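Local coordinates for protein - conserved hypothetical (Bacillus anthracis, PDB 4LES) that is of unknown function but folds into a compact domain of antiparallel beta sheets, probably a beta sandwich, with two short helices packed against them, at residues A[94-99]-A[110-115]; A[102-107]-A[152-157]; A[70-75]-A[186-191]; A[159-164]-A[174-179]; A[143-148]-A[191-196]. All blocks are in the same frame, centred on the assembly; numbering follows the deposited sequence.

Contact 1: residues A[94-99]-A[110-115]. With EOH (ethanol), chain C.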
# COMPACT_ATOMS: atom_id res chain seq x y z
N ASP A 94 14.03 0.70 -4.71
CA ASP A 94 15.19 -0.11 -4.28
C ASP A 94 15.37 -0.24 -2.77
O ASP A 94 16.15 -1.06 -2.32
CB ASP A 94 16.47 0.53 -4.84
CG ASP A 94 16.67 1.99 -4.36
OD1 ASP A 94 15.67 2.67 -4.00
OD2 ASP A 94 17.82 2.46 -4.35
N LYS A 95 14.67 0.57 -1.98
CA LYS A 95 14.82 0.50 -0.53
C LYS A 95 13.75 1.30 0.21
O LYS A 95 13.03 2.12 -0.38
CB LYS A 95 16.20 1.02 -0.11
CG LYS A 95 16.40 2.49 -0.41
CD LYS A 95 17.76 3.02 0.03
CE LYS A 95 17.83 4.51 -0.28
NZ LYS A 95 19.11 5.13 0.17
N VAL A 96 13.64 1.02 1.52
CA VAL A 96 12.73 1.73 2.43
C VAL A 96 13.48 2.00 3.73
O VAL A 96 14.44 1.30 4.04
CB VAL A 96 11.40 0.96 2.72
CG1 VAL A 96 10.55 0.83 1.47
CG2 VAL A 96 11.68 -0.41 3.35
N GLY A 97 13.05 3.02 4.47
CA GLY A 97 13.66 3.36 5.76
C GLY A 97 14.28 4.74 5.82
O GLY A 97 14.12 5.53 4.88
N LYS A 98 14.94 5.03 6.94
CA LYS A 98 15.65 6.30 7.15
C LYS A 98 17.07 6.01 7.57
O LYS A 98 17.35 4.96 8.14
CB LYS A 98 15.05 7.16 8.26
CG LYS A 98 13.63 7.62 8.05
CD LYS A 98 13.34 8.80 8.95
CE LYS A 98 13.53 8.47 10.41
NZ LYS A 98 13.65 9.73 11.17
N GLU A 99 17.94 6.97 7.34
CA GLU A 99 19.34 6.83 7.71
C GLU A 99 19.51 6.63 9.22
O GLU A 99 20.38 5.87 9.65
CB GLU A 99 20.09 8.06 7.23
CG GLU A 99 21.58 7.95 7.35
CD GLU A 99 22.28 9.14 6.73
OE1 GLU A 99 23.52 9.12 6.62
OE2 GLU A 99 21.58 10.10 6.35
N HIS A 110 14.94 -8.30 -7.02
CA HIS A 110 13.64 -7.93 -6.44
C HIS A 110 13.57 -6.44 -6.09
O HIS A 110 14.59 -5.79 -5.90
CB HIS A 110 13.36 -8.76 -5.20
CG HIS A 110 13.25 -10.24 -5.46
ND1 HIS A 110 14.35 -11.05 -5.66
CD2 HIS A 110 12.17 -11.05 -5.54
CE1 HIS A 110 13.95 -12.29 -5.86
NE2 HIS A 110 12.63 -12.32 -5.78
N VAL A 111 12.34 -5.92 -6.02
CA VAL A 111 12.10 -4.51 -5.66
C VAL A 111 11.00 -4.43 -4.63
O VAL A 111 10.25 -5.38 -4.44
CB VAL A 111 11.66 -3.64 -6.88
CG1 VAL A 111 12.80 -3.42 -7.84
CG2 VAL A 111 10.48 -4.26 -7.62
N PHE A 112 10.92 -3.31 -3.94
CA PHE A 112 9.82 -3.07 -3.04
C PHE A 112 8.74 -2.40 -3.87
O PHE A 112 9.03 -1.47 -4.63
CB PHE A 112 10.19 -2.12 -1.91
CG PHE A 112 11.07 -2.73 -0.86
CD1 PHE A 112 10.60 -3.77 -0.08
CD2 PHE A 112 12.34 -2.23 -0.62
CE1 PHE A 112 11.40 -4.33 0.90
CE2 PHE A 112 13.15 -2.79 0.35
CZ PHE A 112 12.68 -3.84 1.11
N ILE A 113 7.51 -2.89 -3.77
CA ILE A 113 6.38 -2.23 -4.43
C ILE A 113 5.56 -1.71 -3.29
O ILE A 113 5.14 -2.49 -2.42
CB ILE A 113 5.53 -3.18 -5.29
CG1 ILE A 113 6.40 -3.82 -6.39
CG2 ILE A 113 4.36 -2.43 -5.93
CD1 ILE A 113 7.06 -2.80 -7.31
N VAL A 114 5.40 -0.39 -3.23
CA VAL A 114 4.65 0.25 -2.16
C VAL A 114 3.31 0.73 -2.69
O VAL A 114 3.26 1.42 -3.69
CB VAL A 114 5.38 1.50 -1.63
CG1 VAL A 114 4.58 2.16 -0.50
CG2 VAL A 114 6.77 1.15 -1.15
N VAL A 115 2.22 0.31 -2.06
CA VAL A 115 0.88 0.80 -2.42
C VAL A 115 0.47 1.76 -1.28
O VAL A 115 0.26 1.34 -0.14
CB VAL A 115 -0.14 -0.36 -2.54
CG1 VAL A 115 -1.53 0.17 -2.83
CG2 VAL A 115 0.27 -1.35 -3.62
C1 EOH C . 10.28 -15.31 -6.83
C2 EOH C . 9.12 -14.77 -7.65
O EOH C . 11.49 -14.59 -7.13
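F112 meets K95 and V96 where two neighbouring strands of the four-stranded antiparallel sheet, 83-96 and 110-121, part company. R93 still pairs with F112 through the backbone, but the next residues swing away and the chain turns a corner at G97, whose phi of 119° carries it into a separate hairpin arm with strand 102-104. The phenyl ring lies in the angle between sheet and arm. Its CG is anti to its own carbonyl carbon (chi1 -74°), which points the ring off the strand toward 95-96. V96 and F112 cross obliquely: CG2 of V96 sits over one face of the ring, offset toward the rim, 4.1 Å from F112 CE2. The ring edge is met instead by backbone, with K95 CA 3.7 Å and D94 C 4.2 Å from F112 CD2. Helix 149-158 completes the surroundings, A151 touching F112 and Y155 touching V96, so the pair belongs to the interface of sheet and helix. At the strand's start, H110 ND1 is hydrogen-bonded to D108 O. An ethanol, probably from the crystallisation liquor, puts its O at the edge of the H110 ring, near its plane, in a hydrogen bond of 2.9 Å with H110 NE2 in which either could be the donor.

Contact 2: residues A[102-107]-A[152-157]; sequences GFQKPE and ASSYDV
Q104 extends its side chain over S154, against the face of helix 149-158 that carries this serine; the contact is strand-on-helix packing, in which the hairpin arm formed by 102-104 and the end of strand 83-96 leans on the helix. Backbone pairing sets the arm in place, through a probable hydrogen bond from Q104 N to V96 O. The CA atoms of Q104 and S154 are 7.7 Å apart, a gap spanned by side chains, and both of these point across it. Beyond CG the glutamine chain is extended (chi2 -175°), so the amide travels to the helix surface. As modelled, its nitrogen end lies toward the serine, but the approach of Q104 NE2 to S154 OG, 2.3 Å, is too short to be real, and the detailed placing of this amide is doubtful. The hydroxyl has a better-defined partner inside the helix, because S154 OG is hydrogen-bonded to W150 O one turn earlier. Around S154 the helix keeps its backbone bonds from each residue to the fourth before it, D156 N to A152 O at 2.9 Å and V157 N to S153 O at 3.0 Å. Q104 also touches W150 and A151, so it meets the helix at three residues. On the sheet side of that helix Y155 packs on V96 and V180, and its OH is hydrogen-bonded to E116 OE2.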
# COMPACT_ATOMS: atom_id res chain seq x y z
N GLY A 102 18.17 3.14 10.00
CA GLY A 102 18.67 2.15 9.04
C GLY A 102 17.74 1.92 7.83
O GLY A 102 16.52 2.13 7.91
N PHE A 103 18.31 1.49 6.70
CA PHE A 103 17.56 1.23 5.46
C PHE A 103 17.39 -0.27 5.21
O PHE A 103 18.26 -1.04 5.57
CB PHE A 103 18.30 1.81 4.24
CG PHE A 103 18.36 3.31 4.21
CD1 PHE A 103 17.27 4.05 3.78
CD2 PHE A 103 19.52 3.98 4.58
CE1 PHE A 103 17.33 5.43 3.74
CE2 PHE A 103 19.58 5.36 4.54
CZ PHE A 103 18.48 6.09 4.12
N GLN A 104 16.28 -0.68 4.61
CA GLN A 104 16.09 -2.08 4.19
C GLN A 104 16.15 -2.13 2.67
O GLN A 104 15.61 -1.25 2.00
CB GLN A 104 14.74 -2.63 4.58
CG GLN A 104 14.40 -2.61 6.04
CD GLN A 104 13.08 -3.29 6.30
OE1 GLN A 104 12.66 -4.15 5.52
NE2 GLN A 104 12.43 -2.94 7.39
N LYS A 105 16.78 -3.18 2.14
CA LYS A 105 16.92 -3.40 0.70
C LYS A 105 16.32 -4.75 0.35
O LYS A 105 16.43 -5.68 1.13
CB LYS A 105 18.39 -3.44 0.28
CG LYS A 105 19.10 -2.11 0.07
CD LYS A 105 20.47 -2.36 -0.57
CE LYS A 105 21.11 -1.11 -1.15
NZ LYS A 105 21.47 -0.12 -0.11
N PRO A 106 15.69 -4.87 -0.84
CA PRO A 106 15.21 -6.18 -1.24
C PRO A 106 16.40 -7.01 -1.76
O PRO A 106 17.41 -6.44 -2.16
CB PRO A 106 14.22 -5.87 -2.35
CG PRO A 106 14.70 -4.58 -2.94
CD PRO A 106 15.52 -3.87 -1.90
N GLU A 107 16.29 -8.33 -1.76
CA GLU A 107 17.38 -9.20 -2.21
C GLU A 107 17.52 -9.10 -3.73
O GLU A 107 16.61 -8.60 -4.39
CB GLU A 107 17.08 -10.64 -1.81
CG GLU A 107 18.26 -11.58 -1.87
CD GLU A 107 19.35 -11.19 -0.91
OE1 GLU A 107 20.53 -11.25 -1.31
OE2 GLU A 107 19.04 -10.79 0.24
N ALA A 152 6.85 -2.36 5.50
CA ALA A 152 5.76 -1.38 5.62
C ALA A 152 5.97 -0.48 6.83
O ALA A 152 5.69 0.72 6.78
CB ALA A 152 4.41 -2.08 5.69
N SER A 153 6.47 -1.07 7.91
CA SER A 153 6.73 -0.31 9.12
C SER A 153 7.89 0.67 8.89
O SER A 153 7.82 1.82 9.34
CB SER A 153 7.04 -1.25 10.28
OG SER A 153 7.34 -0.51 11.45
N SER A 154 8.93 0.23 8.19
CA SER A 154 10.09 1.08 7.90
C SER A 154 9.68 2.21 6.99
O SER A 154 10.12 3.35 7.16
CB SER A 154 11.18 0.28 7.20
OG SER A 154 11.44 -0.89 7.93
N TYR A 155 8.83 1.89 6.01
CA TYR A 155 8.34 2.89 5.07
C TYR A 155 7.47 3.90 5.79
O TYR A 155 7.50 5.08 5.46
CB TYR A 155 7.56 2.26 3.93
CG TYR A 155 7.10 3.26 2.91
CD1 TYR A 155 7.95 3.70 1.91
CD2 TYR A 155 5.82 3.79 2.96
CE1 TYR A 155 7.53 4.62 0.97
CE2 TYR A 155 5.39 4.72 2.03
CZ TYR A 155 6.26 5.13 1.03
OH TYR A 155 5.85 6.05 0.11
N ASP A 156 6.71 3.44 6.78
CA ASP A 156 5.85 4.33 7.56
C ASP A 156 6.67 5.32 8.40
O ASP A 156 6.33 6.50 8.45
CB ASP A 156 4.87 3.54 8.43
CG ASP A 156 3.80 2.82 7.60
OD1 ASP A 156 3.57 3.18 6.42
OD2 ASP A 156 3.17 1.89 8.14
N VAL A 157 7.73 4.84 9.05
CA VAL A 157 8.63 5.72 9.81
C VAL A 157 9.35 6.65 8.81
O VAL A 157 9.48 7.85 9.04
CB VAL A 157 9.67 4.94 10.66
CG1 VAL A 157 10.66 5.91 11.32
CG2 VAL A 157 8.96 4.11 11.72

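Contact 3: residues A[70-75]-A[186-191]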
# COMPACT_ATOMS: atom_id res chain seq x y z
N LYS A 70 10.28 4.41 -9.39
CA LYS A 70 9.34 4.62 -10.49
C LYS A 70 7.96 4.70 -9.88
O LYS A 70 7.54 3.81 -9.10
CB LYS A 70 9.43 3.50 -11.52
CG LYS A 70 8.53 3.75 -12.71
CD LYS A 70 8.83 2.83 -13.88
CE LYS A 70 7.82 3.09 -14.99
NZ LYS A 70 7.85 2.01 -16.00
N GLU A 71 7.24 5.76 -10.22
CA GLU A 71 5.94 6.03 -9.61
C GLU A 71 4.74 5.88 -10.54
O GLU A 71 4.80 6.28 -11.69
CB GLU A 71 5.96 7.43 -9.00
CG GLU A 71 7.21 7.68 -8.18
CD GLU A 71 7.20 9.05 -7.52
OE1 GLU A 71 6.08 9.60 -7.36
OE2 GLU A 71 8.32 9.56 -7.16
N TYR A 72 3.64 5.31 -10.00
CA TYR A 72 2.38 5.10 -10.73
C TYR A 72 1.24 5.77 -9.93
O TYR A 72 0.83 5.27 -8.86
CB TYR A 72 2.10 3.62 -10.88
CG TYR A 72 3.18 2.89 -11.60
CD1 TYR A 72 4.27 2.40 -10.91
CD2 TYR A 72 3.11 2.67 -12.95
CE1 TYR A 72 5.28 1.73 -11.55
CE2 TYR A 72 4.13 1.99 -13.62
CZ TYR A 72 5.21 1.53 -12.91
OH TYR A 72 6.24 0.85 -13.56
N ALA A 73 0.79 6.93 -10.39
CA ALA A 73 -0.29 7.67 -9.72
C ALA A 73 -1.62 6.97 -9.92
O ALA A 73 -1.88 6.46 -10.99
CB ALA A 73 -0.37 9.10 -10.24
N VAL A 74 -2.42 6.89 -8.87
CA VAL A 74 -3.77 6.30 -8.98
C VAL A 74 -4.68 7.43 -8.60
O VAL A 74 -5.49 7.85 -9.40
CB VAL A 74 -3.97 5.07 -8.06
CG1 VAL A 74 -5.41 4.56 -8.12
CG2 VAL A 74 -3.03 3.96 -8.46
N ASN A 75 -4.54 7.94 -7.38
CA ASN A 75 -5.37 9.08 -6.94
C ASN A 75 -6.86 8.91 -7.15
O ASN A 75 -7.53 9.80 -7.67
CB ASN A 75 -4.86 10.37 -7.59
CG ASN A 75 -3.44 10.70 -7.17
OD1 ASN A 75 -2.57 10.99 -8.00
ND2 ASN A 75 -3.18 10.58 -5.89
N GLU A 186 11.91 -8.13 -12.74
CA GLU A 186 11.57 -8.48 -14.12
C GLU A 186 10.07 -8.75 -14.24
O GLU A 186 9.44 -8.31 -15.19
CB GLU A 186 12.37 -9.69 -14.60
CG GLU A 186 13.87 -9.52 -14.50
CD GLU A 186 14.65 -10.70 -15.08
OE1 GLU A 186 14.43 -11.04 -16.27
OE2 GLU A 186 15.51 -11.26 -14.37
N LYS A 187 9.48 -9.45 -13.28
CA LYS A 187 8.04 -9.75 -13.34
C LYS A 187 7.21 -8.48 -13.23
O LYS A 187 6.25 -8.29 -13.97
CB LYS A 187 7.61 -10.74 -12.27
CG LYS A 187 8.23 -12.11 -12.45
CD LYS A 187 7.70 -13.13 -11.46
CE LYS A 187 8.36 -14.48 -11.69
NZ LYS A 187 7.88 -15.50 -10.72
N PHE A 188 7.58 -7.62 -12.30
CA PHE A 188 6.86 -6.39 -12.15
C PHE A 188 7.02 -5.53 -13.38
O PHE A 188 6.05 -5.00 -13.89
CB PHE A 188 7.31 -5.60 -10.92
CG PHE A 188 6.46 -4.40 -10.67
CD1 PHE A 188 5.24 -4.53 -10.04
CD2 PHE A 188 6.83 -3.16 -11.14
CE1 PHE A 188 4.43 -3.42 -9.85
CE2 PHE A 188 6.02 -2.05 -10.95
CZ PHE A 188 4.83 -2.18 -10.31
N ASP A 189 8.25 -5.41 -13.88
CA ASP A 189 8.52 -4.53 -15.02
C ASP A 189 7.93 -5.00 -16.34
O ASP A 189 7.56 -4.17 -17.17
CB ASP A 189 10.04 -4.28 -15.19
CG ASP A 189 10.62 -3.35 -14.10
OD1 ASP A 189 9.85 -2.81 -13.28
OD2 ASP A 189 11.86 -3.14 -14.08
N THR A 190 7.79 -6.30 -16.55
CA THR A 190 7.27 -6.78 -17.83
C THR A 190 5.80 -7.16 -17.85
O THR A 190 5.24 -7.36 -18.92
CB THR A 190 8.05 -8.00 -18.34
OG1 THR A 190 7.98 -9.05 -17.36
CG2 THR A 190 9.49 -7.62 -18.57
N GLY A 191 5.15 -7.27 -16.70
CA GLY A 191 3.75 -7.66 -16.69
C GLY A 191 2.77 -6.55 -16.39
O GLY A 191 3.15 -5.40 -16.10
O HOH W 1 8.33 -0.64 -14.15
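F188, on the short helix 185-190, meets Y72 of edge strand 69-79, a helix-on-sheet contact in which F188 also touches E92 and I113 on the inner strands of the four-stranded antiparallel sheet. At the start of the segment E186 O takes two hydrogen bonds from T190, one from the backbone N and one of 2.7 Å from T190 OG1, arriving from opposite faces of its carbonyl plane. K187 follows, its carbonyl O hydrogen-bonded to W193 NE1. F188 then carries the apolar contact. With CG anti to the backbone N (chi1 -173°), its ring reaches from the helix toward strand 69-79, and the two aromatic side chains slide past each other in opposite directions. The ring planes of Y72 and F188 stand at 76°, an oblique meeting. Y72 CE1 lies at the edge of the phenyl ring, near its plane, 3.9 Å from F188 CE2. D189 adds a polar bridge: a water donates a hydrogen bond of 2.8 Å to D189 OD1 and is also hydrogen-bonded to Y72 OH at 2.6 Å. E92 OE2 lies close to the same carboxylate, and this like-charge proximity may raise the proton affinity of one of the two; K70 NZ, 5.9 Å from D189 OD1, may offset it in part. At T190 the helix ends, and G191, the first residue to leave helical angles, still gives its N to K187 O at 3.1 Å.

Contact 4: residues A[159-164]-A[174-179]; sequences KGETSS and VKRQNK. With PO4 (phosphate ion), chain E.
This is a polar contact built on a salt bridge, in which E161, from the loop leaving helix 149-158, meets R176 and N178 on edge strand 174-184 of the four-stranded sheet. E161 is extended beyond CG (chi2 -177°), so its carboxylate reaches the strand, and the E161 and R176 side chains cross at about a right angle. R176 is bent at chi2 and chi3, turning one face of its guanidinium to E161 OE2. The resulting ion pair, E161 OE1 to R176 NH1 at 3.3 Å, is electrostatic alone: the oxygen lies well out of the guanidinium plane, no N-H points at it, and the carboxylate and guanidinium planes are 51° apart. E161 OE2 also rests against the aliphatic part of the arginine, 3.5 Å from R176 CG. It comes within 3.1 Å of N178 ND2, at an angle too poor for a hydrogen bond; the amide instead uses ND2 toward D156 OD1 on the helix. R176 NE is occupied by A117 O of the neighbouring strand, which steadies the guanidinium. Away from the strand, K159 NZ makes a weak hydrogen bond to O3 of a phosphate, probably from the crystallisation liquor, which R89 NH2 also binds. The backbone that presents E161 is a Schellman motif: G160, with positive phi, is the C-prime residue, and E161 N reaches back to D156 O, as G160 N does to V157 O.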
# COMPACT_ATOMS: atom_id res chain seq x y z
N LYS A 159 8.22 7.91 6.27
CA LYS A 159 7.28 9.00 5.93
C LYS A 159 6.77 9.81 7.13
O LYS A 159 5.90 10.66 6.96
CB LYS A 159 6.09 8.44 5.13
CG LYS A 159 6.48 7.82 3.78
CD LYS A 159 7.14 8.86 2.87
CE LYS A 159 7.79 8.21 1.66
NZ LYS A 159 8.56 9.19 0.84
N GLY A 160 7.30 9.56 8.33
CA GLY A 160 6.86 10.27 9.54
C GLY A 160 5.53 9.78 10.07
O GLY A 160 4.84 10.49 10.79
N GLU A 161 5.17 8.55 9.74
CA GLU A 161 3.92 7.95 10.19
C GLU A 161 4.30 7.03 11.35
O GLU A 161 4.27 5.80 11.27
CB GLU A 161 3.23 7.24 9.02
CG GLU A 161 3.08 8.19 7.82
CD GLU A 161 2.33 7.61 6.64
OE1 GLU A 161 2.35 8.26 5.57
OE2 GLU A 161 1.73 6.52 6.76
N THR A 162 4.67 7.70 12.43
CA THR A 162 5.18 7.07 13.61
C THR A 162 4.28 7.40 14.80
O THR A 162 4.40 8.44 15.44
CB THR A 162 6.61 7.55 13.88
OG1 THR A 162 7.06 7.02 15.14
CG2 THR A 162 6.67 9.09 13.90
N SER A 163 3.36 6.48 15.05
CA SER A 163 2.41 6.61 16.13
C SER A 163 1.66 5.31 16.10
O SER A 163 1.27 4.86 15.04
CB SER A 163 1.44 7.78 15.90
OG SER A 163 0.37 7.78 16.82
N SER A 164 1.50 4.67 17.26
CA SER A 164 0.71 3.46 17.31
C SER A 164 -0.69 3.83 16.85
O SER A 164 -1.19 4.93 17.14
CB SER A 164 0.66 2.83 18.71
OG SER A 164 1.84 2.11 18.97
N VAL A 174 -9.61 9.31 9.28
CA VAL A 174 -8.86 8.68 8.20
C VAL A 174 -7.66 7.93 8.77
O VAL A 174 -6.98 8.41 9.65
CB VAL A 174 -8.37 9.72 7.19
CG1 VAL A 174 -7.69 9.03 6.02
CG2 VAL A 174 -9.51 10.57 6.67
N LYS A 175 -7.39 6.75 8.24
CA LYS A 175 -6.27 5.93 8.68
C LYS A 175 -5.42 5.46 7.51
O LYS A 175 -5.93 4.85 6.56
CB LYS A 175 -6.83 4.76 9.49
CG LYS A 175 -5.99 3.50 9.55
CD LYS A 175 -4.62 3.66 10.21
CE LYS A 175 -3.91 2.30 10.27
NZ LYS A 175 -2.42 2.36 10.21
N ARG A 176 -4.13 5.76 7.55
CA ARG A 176 -3.20 5.33 6.50
C ARG A 176 -3.11 3.83 6.50
O ARG A 176 -3.16 3.20 7.53
CB ARG A 176 -1.80 5.91 6.69
CG ARG A 176 -1.64 7.41 6.47
CD ARG A 176 -2.20 7.92 5.14
NE ARG A 176 -1.76 7.17 3.93
CZ ARG A 176 -0.76 7.51 3.10
NH1 ARG A 176 -0.03 8.61 3.29
NH2 ARG A 176 -0.49 6.74 2.06
N GLN A 177 -3.01 3.24 5.31
CA GLN A 177 -2.88 1.79 5.16
C GLN A 177 -1.93 1.48 4.01
O GLN A 177 -2.31 0.93 2.96
CB GLN A 177 -4.25 1.02 5.09
CG GLN A 177 -5.39 1.59 4.23
CD GLN A 177 -6.64 0.67 4.11
OE1 GLN A 177 -7.78 1.14 4.01
NE2 GLN A 177 -6.41 -0.64 4.12
N ASN A 178 -0.67 1.86 4.23
CA ASN A 178 0.38 1.59 3.26
C ASN A 178 0.76 0.11 3.25
O ASN A 178 0.89 -0.47 4.29
CB ASN A 178 1.61 2.45 3.57
CG ASN A 178 1.32 3.93 3.36
OD1 ASN A 178 0.53 4.31 2.51
ND2 ASN A 178 1.93 4.76 4.16
N LYS A 179 0.89 -0.48 2.07
CA LYS A 179 1.33 -1.88 1.97
C LYS A 179 2.66 -1.89 1.25
O LYS A 179 2.86 -1.10 0.30
CB LYS A 179 0.39 -2.71 1.10
CG LYS A 179 -1.09 -2.51 1.31
CD LYS A 179 -1.53 -3.01 2.64
CE LYS A 179 -3.05 -3.09 2.61
NZ LYS A 179 -3.64 -3.11 3.96
P PO4 E . 8.89 9.52 -2.60
O1 PO4 E . 8.29 8.14 -2.52
O2 PO4 E . 9.02 9.98 -4.03
O3 PO4 E . 7.98 10.46 -1.87
O4 PO4 E . 10.26 9.51 -1.97

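Contact 5: residues A[143-148]-A[191-196]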
# COMPACT_ATOMS: atom_id res chain seq x y z
N ASN A 143 -2.57 -13.50 -8.91
CA ASN A 143 -1.95 -13.75 -7.63
C ASN A 143 -2.07 -12.43 -6.89
O ASN A 143 -1.71 -11.38 -7.43
CB ASN A 143 -0.50 -14.13 -7.77
CG ASN A 143 -0.32 -15.44 -8.47
OD1 ASN A 143 -0.82 -16.48 -8.02
ND2 ASN A 143 0.41 -15.42 -9.58
N ALA A 144 -2.61 -12.49 -5.68
CA ALA A 144 -2.74 -11.35 -4.82
C ALA A 144 -1.61 -11.49 -3.82
O ALA A 144 -1.38 -12.58 -3.31
CB ALA A 144 -4.09 -11.38 -4.14
N TYR A 145 -0.88 -10.42 -3.55
CA TYR A 145 0.26 -10.50 -2.64
C TYR A 145 -0.04 -10.04 -1.22
O TYR A 145 -0.94 -9.22 -0.98
CB TYR A 145 1.46 -9.76 -3.23
CG TYR A 145 1.91 -10.43 -4.50
CD1 TYR A 145 1.25 -10.19 -5.70
CD2 TYR A 145 2.95 -11.35 -4.49
CE1 TYR A 145 1.62 -10.82 -6.86
CE2 TYR A 145 3.33 -12.00 -5.66
CZ TYR A 145 2.66 -11.73 -6.83
OH TYR A 145 3.03 -12.36 -8.00
N GLN A 146 0.73 -10.60 -0.29
CA GLN A 146 0.62 -10.30 1.12
C GLN A 146 1.67 -9.24 1.47
O GLN A 146 2.82 -9.39 1.11
CB GLN A 146 0.89 -11.58 1.93
CG GLN A 146 0.47 -11.51 3.38
CD GLN A 146 -1.04 -11.64 3.55
OE1 GLN A 146 -1.59 -12.74 3.39
NE2 GLN A 146 -1.70 -10.54 3.89
N SER A 147 1.28 -8.18 2.17
CA SER A 147 2.21 -7.11 2.52
C SER A 147 3.30 -7.57 3.48
O SER A 147 3.05 -8.38 4.35
CB SER A 147 1.47 -5.93 3.18
OG SER A 147 2.37 -4.83 3.43
N ASP A 148 4.51 -7.06 3.29
CA ASP A 148 5.62 -7.32 4.22
C ASP A 148 5.47 -6.30 5.36
O ASP A 148 5.76 -5.11 5.19
CB ASP A 148 6.96 -7.16 3.49
CG ASP A 148 8.18 -7.23 4.42
OD1 ASP A 148 8.04 -7.09 5.66
OD2 ASP A 148 9.29 -7.38 3.89
N GLY A 191 5.15 -7.27 -16.70
CA GLY A 191 3.75 -7.66 -16.69
C GLY A 191 2.77 -6.55 -16.39
O GLY A 191 3.15 -5.40 -16.10
N LYS A 192 1.49 -6.90 -16.49
CA LYS A 192 0.39 -6.02 -16.12
C LYS A 192 0.10 -6.21 -14.62
O LYS A 192 0.12 -7.35 -14.10
CB LYS A 192 -0.85 -6.31 -16.94
CG LYS A 192 -0.61 -6.06 -18.42
CD LYS A 192 -1.84 -6.32 -19.26
CE LYS A 192 -1.51 -6.03 -20.71
NZ LYS A 192 -2.62 -6.42 -21.62
N TRP A 193 -0.13 -5.10 -13.92
CA TRP A 193 -0.38 -5.12 -12.50
C TRP A 193 -1.59 -4.27 -12.15
O TRP A 193 -1.97 -3.35 -12.88
CB TRP A 193 0.89 -4.70 -11.73
CG TRP A 193 1.97 -5.72 -11.87
CD1 TRP A 193 2.77 -5.92 -12.96
CD2 TRP A 193 2.34 -6.72 -10.91
NE1 TRP A 193 3.62 -6.98 -12.74
CE2 TRP A 193 3.38 -7.49 -11.49
CE3 TRP A 193 1.91 -7.03 -9.62
CZ2 TRP A 193 3.99 -8.56 -10.82
CZ3 TRP A 193 2.51 -8.10 -8.95
CH2 TRP A 193 3.55 -8.85 -9.55
N TYR A 194 -2.20 -4.62 -11.03
CA TYR A 194 -3.42 -3.99 -10.60
C TYR A 194 -3.45 -3.82 -9.10
O TYR A 194 -2.70 -4.47 -8.35
CB TYR A 194 -4.61 -4.91 -10.96
CG TYR A 194 -4.63 -5.37 -12.40
CD1 TYR A 194 -3.85 -6.43 -12.82
CD2 TYR A 194 -5.44 -4.73 -13.34
CE1 TYR A 194 -3.86 -6.85 -14.15
CE2 TYR A 194 -5.47 -5.15 -14.67
CZ TYR A 194 -4.67 -6.21 -15.07
OH TYR A 194 -4.67 -6.63 -16.37
N VAL A 195 -4.33 -2.93 -8.66
CA VAL A 195 -4.63 -2.80 -7.23
C VAL A 195 -6.11 -3.18 -7.08
O VAL A 195 -6.96 -2.62 -7.78
CB VAL A 195 -4.35 -1.41 -6.67
CG1 VAL A 195 -4.86 -1.34 -5.24
CG2 VAL A 195 -2.85 -1.10 -6.71
N VAL A 196 -6.39 -4.17 -6.23
CA VAL A 196 -7.76 -4.61 -5.99
C VAL A 196 -8.23 -4.15 -4.61
O VAL A 196 -7.58 -4.41 -3.58
CB VAL A 196 -7.94 -6.14 -6.16
CG1 VAL A 196 -9.35 -6.58 -5.79
CG2 VAL A 196 -7.61 -6.55 -7.59
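Y145 and W193 form the tight part of this contact: Y145 CE1 comes within 3.5 Å of W193 CZ3, while the rest of the two segments stays well apart. The side chains cross at about a right angle, yet the planes of the Y145 ring and the six-membered ring of W193 are inclined by just 35° and their centroids lie 5.7 Å apart, an oblique meeting. Two indole carbons do the touching, W193 CZ3 and W193 CH2, the latter 3.9 Å from Y145 OH. Each polar group is held outside the pair: Y145 OH is hydrogen-bonded to D139 OD2, and W193 NE1 to K187 O, which holds the NE1 side of the indole. The other side is loose. N143, A144 and Q146 are exposed, as is K192, and S147 and D148 lead off toward the helix, where D148 OD1 caps A151 N. Inward, W193 packs on L137 of its own three-stranded sheet and both aromatics touch I183 of the four-stranded one. Such filling between antiparallel sheets is consistent with a beta sandwich, in which 143-148 runs beside strand 135-139, Y145 pairing with L137 through the backbone.

From the N terminus, 70-75 opens the longest loop, which contact 3 closes at 186-191; contacts 1, 2 and 4 all nest inside it. Contact 1 opens at 94-99, contact 2 at 102-107 before contact 1 closes at 110-115, so these two cross around the hairpin arm. Segment 143-148 opens contact 5, which crosses contact 2, closed at 152-157 on the helix. Contact 4 follows directly, nested within contact 5, and returns from the helix to strand 174-184. Contacts 3 and 5 cross and share G191, joining edge strand 69-79 through helix 185-190 to the three-stranded sheet. Contacts 1 and 4 meet across adjacent strands, with V115 N 2.8 Å from K179 O.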